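Local coordinates for putative capsid protein of prophage (Escherichia coli CFT073, PDB 3BQW) that probably builds the protein shell of a phage capsid, as a major capsid protein of the E family, at residues T33-N38 and A204-M209; S235-A240 and G285-K290; S28-T33 and K242-V247. All coordinates share one frame; numbering follows the deposited sequence.

Contact 1 of 3, residues T33-N38 and A204-M209; sequences TLFFPN and ANVMIM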
loop_
_atom_site.group_PDB
_atom_site.type_symbol
_atom_site.label_atom_id
_atom_site.label_comp_id
_atom_site.label_asym_id
_atom_site.label_seq_id
_atom_site.Cartn_x
_atom_site.Cartn_y
_atom_site.Cartn_z
ATOM N N THR A 33 2.342 -3.566 4.997
ATOM C CA THR A 33 2.483 -4.350 6.197
ATOM C C THR A 33 3.932 -4.764 6.498
ATOM O O THR A 33 4.348 -4.757 7.644
ATOM C CB THR A 33 1.575 -5.579 6.111
ATOM O OG1 THR A 33 0.215 -5.130 5.958
ATOM C CG2 THR A 33 1.693 -6.440 7.390
ATOM N N LEU A 34 4.687 -5.170 5.487
ATOM C CA LEU A 34 6.039 -5.638 5.722
ATOM C C LEU A 34 6.988 -4.477 5.979
ATOM O O LEU A 34 7.823 -4.536 6.891
ATOM C CB LEU A 34 6.547 -6.449 4.523
ATOM C CG LEU A 34 5.928 -7.833 4.331
ATOM C CD1 LEU A 34 6.356 -8.422 3.015
ATOM C CD2 LEU A 34 6.315 -8.731 5.481
ATOM N N PHE A 35 6.855 -3.420 5.177
ATOM C CA PHE A 35 7.917 -2.436 5.058
ATOM C C PHE A 35 7.537 -1.024 5.521
ATOM O O PHE A 35 8.413 -0.175 5.676
ATOM C CB PHE A 35 8.438 -2.423 3.592
ATOM C CG PHE A 35 8.936 -3.761 3.112
ATOM C CD1 PHE A 35 9.934 -4.442 3.819
ATOM C CD2 PHE A 35 8.446 -4.326 1.948
ATOM C CE1 PHE A 35 10.399 -5.678 3.400
ATOM C CE2 PHE A 35 8.911 -5.564 1.511
ATOM C CZ PHE A 35 9.895 -6.243 2.234
ATOM N N PHE A 36 6.241 -0.773 5.720
ATOM C CA PHE A 36 5.744 0.525 6.173
ATOM C C PHE A 36 4.649 0.369 7.223
ATOM O O PHE A 36 3.601 1.034 7.138
ATOM C CB PHE A 36 5.195 1.335 4.998
ATOM C CG PHE A 36 6.152 1.488 3.855
ATOM C CD1 PHE A 36 6.980 2.588 3.766
ATOM C CD2 PHE A 36 6.213 0.516 2.849
ATOM C CE1 PHE A 36 7.866 2.714 2.696
ATOM C CE2 PHE A 36 7.087 0.629 1.805
ATOM C CZ PHE A 36 7.921 1.730 1.718
ATOM N N PRO A 37 4.864 -0.524 8.214
ATOM C CA PRO A 37 3.777 -0.910 9.119
ATOM C C PRO A 37 3.435 0.101 10.212
ATOM O O PRO A 37 2.322 0.068 10.761
ATOM C CB PRO A 37 4.310 -2.199 9.766
ATOM C CG PRO A 37 5.766 -1.988 9.812
ATOM C CD PRO A 37 6.109 -1.237 8.543
ATOM N N ASN A 38 4.391 0.963 10.556
ATOM C CA ASN A 38 4.168 1.988 11.566
ATOM C C ASN A 38 3.378 3.173 11.018
ATOM O O ASN A 38 3.135 3.292 9.792
ATOM C CB ASN A 38 5.504 2.454 12.136
ATOM C CG ASN A 38 6.296 1.303 12.751
ATOM O OD1 ASN A 38 7.452 1.067 12.420
ATOM N ND2 ASN A 38 5.644 0.554 13.582
ATOM N N ALA A 204 18.938 -10.433 2.977
ATOM C CA ALA A 204 17.538 -10.442 2.607
ATOM C C ALA A 204 16.902 -11.663 3.237
ATOM O O ALA A 204 17.447 -12.769 3.157
ATOM C CB ALA A 204 17.388 -10.473 1.085
ATOM N N ASN A 205 15.736 -11.469 3.858
ATOM C CA ASN A 205 14.998 -12.572 4.465
ATOM C C ASN A 205 13.596 -12.765 3.866
ATOM O O ASN A 205 12.836 -13.612 4.311
ATOM C CB ASN A 205 14.987 -12.438 6.008
ATOM C CG ASN A 205 14.029 -11.375 6.523
ATOM O OD1 ASN A 205 13.509 -10.565 5.766
ATOM N ND2 ASN A 205 13.801 -11.373 7.844
ATOM N N VAL A 206 13.272 -11.990 2.846
ATOM C CA VAL A 206 12.008 -12.130 2.129
ATOM C C VAL A 206 12.197 -11.883 0.628
ATOM O O VAL A 206 12.926 -10.985 0.223
ATOM C CB VAL A 206 10.889 -11.234 2.752
ATOM C CG1 VAL A 206 11.190 -9.727 2.596
ATOM C CG2 VAL A 206 9.516 -11.633 2.193
ATOM N N MET A 207 11.604 -12.758 -0.191
ATOM C CA MET A 207 11.538 -12.569 -1.641
ATOM C C MET A 207 10.061 -12.522 -2.062
ATOM O O MET A 207 9.363 -13.517 -1.939
ATOM C CB MET A 207 12.312 -13.650 -2.410
ATOM C CG MET A 207 12.455 -13.366 -3.929
ATOM S SD MET A 207 13.553 -14.426 -4.924
ATOM C CE MET A 207 12.999 -16.053 -4.546
ATOM N N ILE A 208 9.609 -11.340 -2.498
ATOM C CA ILE A 208 8.264 -11.112 -3.015
ATOM C C ILE A 208 8.287 -11.077 -4.548
ATOM O O ILE A 208 9.056 -10.324 -5.147
ATOM C CB ILE A 208 7.664 -9.813 -2.471
ATOM C CG1 ILE A 208 7.773 -9.785 -0.934
ATOM C CG2 ILE A 208 6.201 -9.707 -2.896
ATOM C CD1 ILE A 208 7.996 -8.451 -0.358
ATOM N N MET A 209 7.461 -11.932 -5.166
ATOM C CA MET A 209 7.562 -12.272 -6.585
ATOM C C MET A 209 6.216 -12.068 -7.251
ATOM O O MET A 209 5.208 -12.484 -6.711
ATOM C CB MET A 209 7.851 -13.768 -6.766
ATOM C CG MET A 209 9.143 -14.250 -6.276
ATOM S SD MET A 209 9.290 -16.024 -6.433
ATOM C CE MET A 209 8.867 -16.465 -4.782
#
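The F35 ring meets strand 206-209 with its edge: V206 CG1 and I208 CD1 both lie near the ring plane, facing the far end of the phenyl group. One face is covered from within its own helix, where L34 CB sits 3.7 Å above the plane of F35 and over its centre, and F345 adds an edge-to-face ring contact. The contact packs the last turn of helix 30-35 onto a face of the mixed sheet that contains strand 206-209, a helix-on-sheet layer within what is probably an HK97-type capsid fold.

The chemistry across the interface is purely apolar. F35 CZ approaches V206 CG1 to 3.7 Å, while F35 CE2 lies 3.6 Å from I208 CD1. L34 and I208 reach toward each other tip to tip, so the I208 CD1 methyl serves two neighbours at once, ring edge and leucine. With CG of F35 anti to its carbonyl carbon (chi1 -57°), the ring extends from the helix end directly at the strand. V206 turns CG1 between its backbone N and carbonyl carbon (chi1 66°), which carries that methyl up to the ring.

On the strand, V206 and I208 face the helix, whereas M207 points to the other side, against L257, L259, L282 and L284. The strand starts with a classic beta bulge, N205 and V206 both facing G285. On the helical side, F36 is the first residue to leave helical geometry, and the backbone of F35 already bonds to G291. All four touching residues are buried, and the leucine branch that completes the cluster places L34 CD1 3.8 Å from I208 CD1.

Contact 2 of 3, residues S235-A240 and G285-K290; sequences SAAELA and GNTNNK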
loop_
_atom_site.group_PDB
_atom_site.type_symbol
_atom_site.label_atom_id
_atom_site.label_comp_id
_atom_site.label_asym_id
_atom_site.label_seq_id
_atom_site.Cartn_x
_atom_site.Cartn_y
_atom_site.Cartn_z
ATOM N N SER A 235 7.768 -16.807 10.989
ATOM C CA SER A 235 8.451 -15.561 10.635
ATOM C C SER A 235 7.465 -14.402 10.520
ATOM O O SER A 235 6.269 -14.615 10.316
ATOM C CB SER A 235 9.211 -15.740 9.311
ATOM O OG SER A 235 8.350 -15.827 8.173
ATOM N N ALA A 236 7.974 -13.175 10.660
ATOM C CA ALA A 236 7.204 -11.967 10.342
ATOM C C ALA A 236 6.650 -11.996 8.904
ATOM O O ALA A 236 5.521 -11.571 8.670
ATOM C CB ALA A 236 8.061 -10.724 10.532
ATOM N N ALA A 237 7.462 -12.481 7.954
ATOM C CA ALA A 237 7.037 -12.607 6.542
ATOM C C ALA A 237 5.775 -13.455 6.443
ATOM O O ALA A 237 4.795 -13.080 5.827
ATOM C CB ALA A 237 8.165 -13.225 5.694
ATOM N N GLU A 238 5.807 -14.596 7.116
ATOM C CA GLU A 238 4.711 -15.561 7.108
ATOM C C GLU A 238 3.452 -15.057 7.816
ATOM O O GLU A 238 2.334 -15.188 7.316
ATOM C CB GLU A 238 5.210 -16.847 7.754
ATOM C CG GLU A 238 4.413 -18.009 7.398
ATOM C CD GLU A 238 4.987 -19.299 7.932
ATOM O OE1 GLU A 238 6.195 -19.382 8.309
ATOM O OE2 GLU A 238 4.176 -20.245 7.975
ATOM N N LEU A 239 3.636 -14.503 8.998
ATOM C CA LEU A 239 2.562 -13.813 9.706
ATOM C C LEU A 239 1.861 -12.730 8.861
ATOM O O LEU A 239 0.629 -12.619 8.860
ATOM C CB LEU A 239 3.127 -13.151 10.962
ATOM C CG LEU A 239 2.797 -13.702 12.345
ATOM C CD1 LEU A 239 3.142 -15.186 12.523
ATOM C CD2 LEU A 239 3.555 -12.807 13.345
ATOM N N ALA A 240 2.645 -11.912 8.171
ATOM C CA ALA A 240 2.076 -10.869 7.317
ATOM C C ALA A 240 1.123 -11.384 6.221
ATOM O O ALA A 240 0.242 -10.642 5.803
ATOM C CB ALA A 240 3.177 -10.035 6.694
ATOM N N GLY A 285 14.036 -8.110 0.182
ATOM C CA GLY A 285 14.076 -7.179 1.302
ATOM C C GLY A 285 14.256 -7.868 2.632
ATOM O O GLY A 285 14.442 -9.091 2.699
ATOM N N ASN A 286 14.198 -7.072 3.691
ATOM C CA ASN A 286 14.376 -7.558 5.071
ATOM C C ASN A 286 13.180 -7.052 5.874
ATOM O O ASN A 286 12.931 -5.853 5.945
ATOM C CB ASN A 286 15.724 -7.095 5.661
ATOM C CG ASN A 286 16.107 -7.848 6.950
ATOM O OD1 ASN A 286 15.433 -7.737 7.970
ATOM N ND2 ASN A 286 17.179 -8.631 6.890
ATOM N N THR A 287 12.430 -7.976 6.456
ATOM C CA THR A 287 11.244 -7.638 7.224
ATOM C C THR A 287 11.522 -6.836 8.518
ATOM O O THR A 287 10.603 -6.359 9.141
ATOM C CB THR A 287 10.441 -8.914 7.580
ATOM O OG1 THR A 287 11.241 -9.788 8.401
ATOM C CG2 THR A 287 9.975 -9.632 6.311
ATOM N N ASN A 288 12.780 -6.724 8.923
ATOM C CA ASN A 288 13.177 -5.812 10.000
ATOM C C ASN A 288 13.305 -4.345 9.547
ATOM O O ASN A 288 13.459 -3.465 10.380
ATOM C CB ASN A 288 14.514 -6.263 10.593
ATOM C CG ASN A 288 14.472 -7.688 11.113
ATOM O OD1 ASN A 288 15.104 -8.600 10.543
ATOM N ND2 ASN A 288 13.736 -7.896 12.213
ATOM N N ASN A 289 13.289 -4.096 8.235
ATOM C CA ASN A 289 13.501 -2.750 7.658
ATOM C C ASN A 289 12.130 -2.046 7.569
ATOM O O ASN A 289 11.497 -1.952 6.497
ATOM C CB ASN A 289 14.180 -2.883 6.283
ATOM C CG ASN A 289 14.583 -1.544 5.663
ATOM O OD1 ASN A 289 14.920 -0.579 6.357
ATOM N ND2 ASN A 289 14.569 -1.493 4.344
ATOM N N LYS A 290 11.643 -1.615 8.719
ATOM C CA LYS A 290 10.257 -1.121 8.816
ATOM C C LYS A 290 10.222 0.371 8.957
ATOM O O LYS A 290 10.723 0.896 9.924
ATOM C CB LYS A 290 9.521 -1.692 10.028
ATOM C CG LYS A 290 9.424 -3.201 10.080
ATOM C CD LYS A 290 9.374 -3.578 11.534
ATOM C CE LYS A 290 9.000 -4.993 11.742
ATOM N NZ LYS A 290 9.503 -5.439 13.070
HETATM O O HOH W 1 10.191 -12.790 8.274
#
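A single water bridges A237 and T287, between segments that share no direct hydrogen bond. It accepts from A237 N at 2.8 Å, at the start of helix 236-241, and also bonds T287 OG1 at 3.2 Å. Beside this bridge the direct touching is sparse: the A236 CB methyl lies 3.9 Å from T287 OG1. A237 CB meets the T287 CG2 methyl at 4.1 Å. T287 holds OG1 between its backbone N and carbonyl carbon (chi1 62°), which turns both branches to the helix, the hydroxyl beside A236 and the methyl beside A237. Its backbone N is tied down by N205 OD1, and V206 and L34 also pack against its side chain.

Both partners are shaped by side-chain to backbone bonds. S235 is the N-cap of the helix, with OG accepting from E238 N at 3.0 Å. In the 285-290 loop, N286 OD1 receives N288 N on a lone pair, in the carbonyl plane, with a C=O...N angle of 141°. The contact thus joins a serine-capped helix N-terminus to an Asx turn overlaid on the type I beta turn from N286 to N289.

Contact 3 of 3, residues S28-T33 and K242-V247; sequences SPLFTT and KNLGEV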
loop_
_atom_site.group_PDB
_atom_site.type_symbol
_atom_site.label_atom_id
_atom_site.label_comp_id
_atom_site.label_asym_id
_atom_site.label_seq_id
_atom_site.Cartn_x
_atom_site.Cartn_y
_atom_site.Cartn_z
ATOM N N SER A 28 -3.783 -4.190 6.242
ATOM C CA SER A 28 -3.335 -3.428 5.081
ATOM C C SER A 28 -2.610 -4.354 4.101
ATOM O O SER A 28 -2.173 -5.450 4.463
ATOM C CB SER A 28 -2.356 -2.327 5.507
ATOM O OG SER A 28 -3.008 -1.370 6.300
ATOM N N PRO A 29 -2.486 -3.924 2.844
ATOM C CA PRO A 29 -1.789 -4.722 1.854
ATOM C C PRO A 29 -0.337 -5.057 2.223
ATOM O O PRO A 29 0.232 -4.509 3.187
ATOM C CB PRO A 29 -1.863 -3.836 0.618
ATOM C CG PRO A 29 -3.018 -3.026 0.822
ATOM C CD PRO A 29 -3.056 -2.715 2.247
ATOM N N LEU A 30 0.250 -5.958 1.457
ATOM C CA LEU A 30 1.503 -6.606 1.834
ATOM C C LEU A 30 2.725 -5.685 2.030
ATOM O O LEU A 30 3.385 -5.770 3.040
ATOM C CB LEU A 30 1.848 -7.695 0.818
ATOM C CG LEU A 30 3.085 -8.559 1.146
ATOM C CD1 LEU A 30 2.827 -9.413 2.331
ATOM C CD2 LEU A 30 3.536 -9.368 -0.082
ATOM N N PHE A 31 3.054 -4.859 1.039
ATOM C CA PHE A 31 4.237 -3.986 1.133
ATOM C C PHE A 31 4.096 -2.999 2.285
ATOM O O PHE A 31 5.047 -2.791 3.049
ATOM C CB PHE A 31 4.505 -3.277 -0.180
ATOM C CG PHE A 31 5.211 -4.134 -1.191
ATOM C CD1 PHE A 31 4.556 -5.210 -1.807
ATOM C CD2 PHE A 31 6.546 -3.897 -1.515
ATOM C CE1 PHE A 31 5.220 -6.009 -2.763
ATOM C CE2 PHE A 31 7.216 -4.705 -2.463
ATOM C CZ PHE A 31 6.543 -5.755 -3.085
ATOM N N THR A 32 2.883 -2.459 2.453
ATOM C CA THR A 32 2.590 -1.615 3.581
ATOM C C THR A 32 2.851 -2.348 4.907
ATOM O O THR A 32 3.548 -1.829 5.811
ATOM C CB THR A 32 1.171 -1.117 3.533
ATOM O OG1 THR A 32 0.959 -0.419 2.289
ATOM C CG2 THR A 32 0.894 -0.196 4.738
ATOM N N THR A 33 2.342 -3.566 4.997
ATOM C CA THR A 33 2.483 -4.350 6.197
ATOM C C THR A 33 3.932 -4.764 6.498
ATOM O O THR A 33 4.348 -4.757 7.644
ATOM C CB THR A 33 1.575 -5.579 6.111
ATOM O OG1 THR A 33 0.215 -5.130 5.958
ATOM C CG2 THR A 33 1.693 -6.440 7.390
ATOM N N LYS A 242 -0.994 -14.174 6.379
ATOM C CA LYS A 242 -2.160 -14.930 6.859
ATOM C C LYS A 242 -3.483 -14.183 6.637
ATOM O O LYS A 242 -4.502 -14.814 6.371
ATOM C CB LYS A 242 -1.982 -15.342 8.334
ATOM C CG LYS A 242 -0.897 -16.461 8.510
ATOM C CD LYS A 242 -0.879 -17.121 9.911
ATOM C CE LYS A 242 -1.822 -18.344 9.993
ATOM N NZ LYS A 242 -2.370 -18.615 11.384
ATOM N N ASN A 243 -3.461 -12.853 6.676
ATOM C CA ASN A 243 -4.670 -12.072 6.427
ATOM C C ASN A 243 -4.842 -11.512 5.021
ATOM O O ASN A 243 -5.807 -10.798 4.765
ATOM C CB ASN A 243 -4.766 -10.984 7.474
ATOM C CG ASN A 243 -4.819 -11.575 8.885
ATOM O OD1 ASN A 243 -5.759 -12.296 9.239
ATOM N ND2 ASN A 243 -3.768 -11.341 9.654
ATOM N N LEU A 244 -3.970 -11.928 4.102
ATOM C CA LEU A 244 -3.907 -11.406 2.726
ATOM C C LEU A 244 -4.038 -12.535 1.682
ATOM O O LEU A 244 -3.574 -12.410 0.547
ATOM C CB LEU A 244 -2.583 -10.631 2.528
ATOM C CG LEU A 244 -2.383 -9.492 3.539
ATOM C CD1 LEU A 244 -1.009 -8.855 3.458
ATOM C CD2 LEU A 244 -3.478 -8.449 3.333
ATOM N N GLY A 245 -4.712 -13.624 2.060
ATOM C CA GLY A 245 -4.879 -14.775 1.182
ATOM C C GLY A 245 -5.663 -14.560 -0.098
ATOM O O GLY A 245 -5.688 -15.418 -0.960
ATOM N N GLU A 246 -6.324 -13.424 -0.212
ATOM C CA GLU A 246 -6.972 -13.044 -1.444
ATOM C C GLU A 246 -5.989 -12.631 -2.566
ATOM O O GLU A 246 -6.308 -12.800 -3.756
ATOM C CB GLU A 246 -7.983 -11.917 -1.137
ATOM C CG GLU A 246 -8.724 -11.371 -2.368
ATOM C CD GLU A 246 -10.214 -11.111 -2.139
ATOM O OE1 GLU A 246 -10.573 -10.519 -1.081
ATOM O OE2 GLU A 246 -11.017 -11.507 -3.043
ATOM N N VAL A 247 -4.813 -12.099 -2.197
ATOM C CA VAL A 247 -3.844 -11.567 -3.177
ATOM C C VAL A 247 -2.398 -12.069 -3.058
ATOM O O VAL A 247 -1.579 -11.819 -3.929
ATOM C CB VAL A 247 -3.810 -10.032 -3.127
ATOM C CG1 VAL A 247 -5.183 -9.494 -3.459
ATOM C CG2 VAL A 247 -3.361 -9.524 -1.747
#
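The irregular loop 242-247 comes nearest segment 28-33 at P29, the CA atoms of P29 and L244 7.1 Å apart, where the extended S28-P29 link enters helix 30-35 and P29 takes the N-cap position. One side chain carries nearly everything. L244 keeps CG anti to its carbonyl carbon (chi1 -56°), and its two methyls reach the helix start together. CD2 of L244 rests 3.5 Å from S28 O, and CD1 of L244 lies 3.7 Å from L30 N. The L30 side chain crosses that of L244 obliquely, with CD1 of L30 4.0 Å from CD1 of L244; beyond this, L30 continues inward to I208, I260 and Y262.

No hydrogen bond spans the segments; some polar atoms are bonded within each. T33 OG1 stands 2.8 Å from both S28 O and P29 O, and T33 N bonds P29 O. In the loop, V247 N donates to L244 O, closing a turn ahead of strand 248-254. On the side of helix 113-146, E137 bonds F31 N and T32 OG1. L244 covers the N-terminus of a short helix docked between helix 113-146, probably the long spine helix of HK97-type capsid proteins, and the sheet holding strand 257-267.

In the fold
Helix 30-35 is common to contacts 1 and 3: its last turn enters the fully buried apolar core of contact 1, whereas its N-terminus in contact 3 is only partly buried and is met by a leucine lying on backbone atoms. Contact 2 is mostly buried, with A236 exposed, and adds a water bridge to its few direct contacts. Contacts 1 and 2 are direct neighbours, F35 CE1 packing against N286 O. Helix 236-241 and the loop after it supply contacts 2 and 3, where A240 CB packs on T33 CG2. Together, the three bring chain regions distant in sequence around one short helix.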